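Side-chain contact in SalCYP truncation (Salinispora tropica, PDB 7ABB), which is a truncated cytochrome P450-family protein that binds heme c in a largely alpha-helical fold: residues I333-G338 with L343-A348. Sequence-based numbering, arbitrary orientation.
With HEC (heme c), chain B.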
# COMPACT_ATOMS: atom_id res chain seq x y z
N ILE A 333 7.16 5.67 8.24
CA ILE A 333 7.02 4.22 8.05
C ILE A 333 5.74 3.91 7.26
O ILE A 333 4.95 3.05 7.65
CB ILE A 333 7.04 3.47 9.40
CG1 ILE A 333 6.03 4.04 10.41
CG2 ILE A 333 8.43 3.55 10.00
CD1 ILE A 333 5.73 3.09 11.54
N ALA A 334 5.55 4.59 6.14
CA ALA A 334 4.41 4.32 5.28
C ALA A 334 4.37 2.88 4.83
O ALA A 334 3.30 2.38 4.46
CB ALA A 334 4.45 5.22 4.06
N PHE A 335 5.53 2.22 4.80
CA PHE A 335 5.64 0.84 4.35
C PHE A 335 5.88 -0.12 5.51
O PHE A 335 6.32 -1.25 5.30
CB PHE A 335 6.78 0.71 3.33
CG PHE A 335 6.50 1.41 2.02
CD1 PHE A 335 5.53 0.94 1.16
CD2 PHE A 335 7.23 2.54 1.68
CE1 PHE A 335 5.29 1.58 -0.05
CE2 PHE A 335 7.00 3.19 0.48
CZ PHE A 335 6.03 2.71 -0.38
N GLY A 336 5.61 0.31 6.73
CA GLY A 336 5.93 -0.49 7.89
C GLY A 336 7.42 -0.47 8.20
O GLY A 336 8.20 0.29 7.65
N THR A 337 7.80 -1.37 9.09
CA THR A 337 9.19 -1.55 9.46
C THR A 337 9.30 -2.93 10.10
O THR A 337 8.30 -3.62 10.27
CB THR A 337 9.68 -0.38 10.34
OG1 THR A 337 11.09 -0.51 10.56
CG2 THR A 337 8.96 -0.33 11.67
N GLY A 338 10.52 -3.34 10.44
CA GLY A 338 10.70 -4.70 10.92
C GLY A 338 10.64 -5.70 9.79
O GLY A 338 10.73 -5.35 8.62
N LEU A 343 7.17 -5.60 0.88
CA LEU A 343 7.98 -6.16 -0.19
C LEU A 343 7.98 -5.27 -1.43
O LEU A 343 8.97 -5.21 -2.16
CB LEU A 343 7.44 -7.54 -0.53
CG LEU A 343 8.14 -8.36 -1.62
CD1 LEU A 343 9.54 -8.76 -1.18
CD2 LEU A 343 7.30 -9.61 -1.89
N GLY A 344 6.88 -4.60 -1.67
CA GLY A 344 6.67 -3.82 -2.88
C GLY A 344 7.05 -2.36 -2.77
O GLY A 344 6.70 -1.59 -3.67
N ALA A 345 7.80 -1.96 -1.73
CA ALA A 345 8.01 -0.54 -1.50
C ALA A 345 8.72 0.14 -2.67
O ALA A 345 8.30 1.22 -3.11
CB ALA A 345 8.78 -0.34 -0.20
N ALA A 346 9.83 -0.42 -3.14
CA ALA A 346 10.55 0.19 -4.25
C ALA A 346 9.66 0.28 -5.48
O ALA A 346 9.70 1.27 -6.23
CB ALA A 346 11.82 -0.58 -4.59
N TYR A 347 8.84 -0.75 -5.70
CA TYR A 347 8.01 -0.77 -6.91
C TYR A 347 6.89 0.25 -6.80
O TYR A 347 6.56 0.92 -7.79
CB TYR A 347 7.44 -2.18 -7.15
CG TYR A 347 7.03 -2.45 -8.59
CD1 TYR A 347 7.93 -2.26 -9.61
CD2 TYR A 347 5.78 -2.93 -8.89
CE1 TYR A 347 7.59 -2.51 -10.92
CE2 TYR A 347 5.42 -3.19 -10.21
CZ TYR A 347 6.33 -2.97 -11.22
OH TYR A 347 6.02 -3.22 -12.55
N ALA A 348 6.28 0.35 -5.62
CA ALA A 348 5.25 1.36 -5.39
C ALA A 348 5.81 2.76 -5.60
O ALA A 348 5.20 3.60 -6.27
CB ALA A 348 4.67 1.21 -3.98
FE HEC B . 2.94 -3.51 0.66
CHA HEC B . 3.43 -5.51 3.42
CHB HEC B . 2.20 -0.91 2.77
CHC HEC B . 2.49 -1.48 -2.06
CHD HEC B . 3.32 -6.17 -1.42
NA HEC B . 2.82 -3.28 2.66
C1A HEC B . 3.11 -4.21 3.66
C2A HEC B . 3.00 -3.63 4.98
C3A HEC B . 2.66 -2.35 4.78
C4A HEC B . 2.55 -2.11 3.36
CMA HEC B . 2.40 -1.26 5.83
CAA HEC B . 3.27 -4.35 6.35
CBA HEC B . 2.04 -5.05 6.93
CGA HEC B . 2.40 -5.66 8.28
O1A HEC B . 1.50 -6.37 8.79
O2A HEC B . 3.53 -5.43 8.77
NB HEC B . 2.39 -1.59 0.40
C1B HEC B . 2.17 -0.67 1.40
C2B HEC B . 1.92 0.60 0.77
C3B HEC B . 2.03 0.44 -0.56
C4B HEC B . 2.30 -0.93 -0.82
CMB HEC B . 1.65 1.86 1.61
CAB HEC B . 1.87 1.38 -1.73
CBB HEC B . 1.88 2.84 -1.42
NC HEC B . 2.88 -3.79 -1.35
C1C HEC B . 2.77 -2.80 -2.29
C2C HEC B . 2.97 -3.37 -3.60
C3C HEC B . 3.22 -4.69 -3.45
C4C HEC B . 3.14 -4.96 -2.03
CMC HEC B . 2.94 -2.55 -4.89
CAC HEC B . 3.47 -5.80 -4.49
CBC HEC B . 3.94 -5.42 -5.89
ND HEC B . 3.28 -5.45 0.96
C1D HEC B . 3.41 -6.38 -0.08
C2D HEC B . 3.68 -7.65 0.50
C3D HEC B . 3.71 -7.49 1.98
C4D HEC B . 3.48 -6.07 2.18
CMD HEC B . 3.87 -8.96 -0.28
CAD HEC B . 3.96 -8.56 3.06
CBD HEC B . 5.44 -8.58 3.36
CGD HEC B . 5.73 -9.55 4.49
O1D HEC B . 6.91 -9.90 4.68
O2D HEC B . 4.76 -9.94 5.17
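Chi1 of F335 is -68°, which sets CG opposite the carbonyl carbon and beside the backbone N, and chi2 then turns the ring so that one face meets the methyl group of A345. The CB of A345 lies 3.6 Å from the centroid of the F335 ring, only 11° off the ring normal, a CH-pi contact almost over its centre. Alanine suits this place because it brings the first turn of helix 345-362 close to the ring while its methyl covers the face. One turn further on, the CB of A348 approaches the ring obliquely, 4.0 Å from F335 CE1, and the same methyl lies 3.6 Å from CAB of the heme c.

The ring of F335 is shared between helix and cofactor: while its face takes A345, its edge is turned to a pyrrole of the heme c, with CE1 3.5 Å from C3B. A flat, apolar phenylalanine suits both neighbours, and L276 of helix 268-278 also packs on it. The loop gets its shape from a type I turn over I333-G336, closed by the hydrogen bond from G336 N to I333 O; G336 then leaves the turn with a positive phi, easily adopted without a side chain. At the helix N-cap, G344 lies with its CA 3.6 Å from C3C of the heme c, where a CB would clash with the macrocycle. G344 O accepts a hydrogen bond from A348 N at 2.8 Å.

Backbone hydrogen bonding between F335 and C342 ties the loop to the segment leading into the helix, which packs against the same face of the macrocycle. The F-x-x-G-x-x-x-C-x-G signature (F335, G338, C342, G344), in which C342 is probably the iron's proximal thiolate ligand as in relatives, marks the cytochrome P450 heme-binding loop.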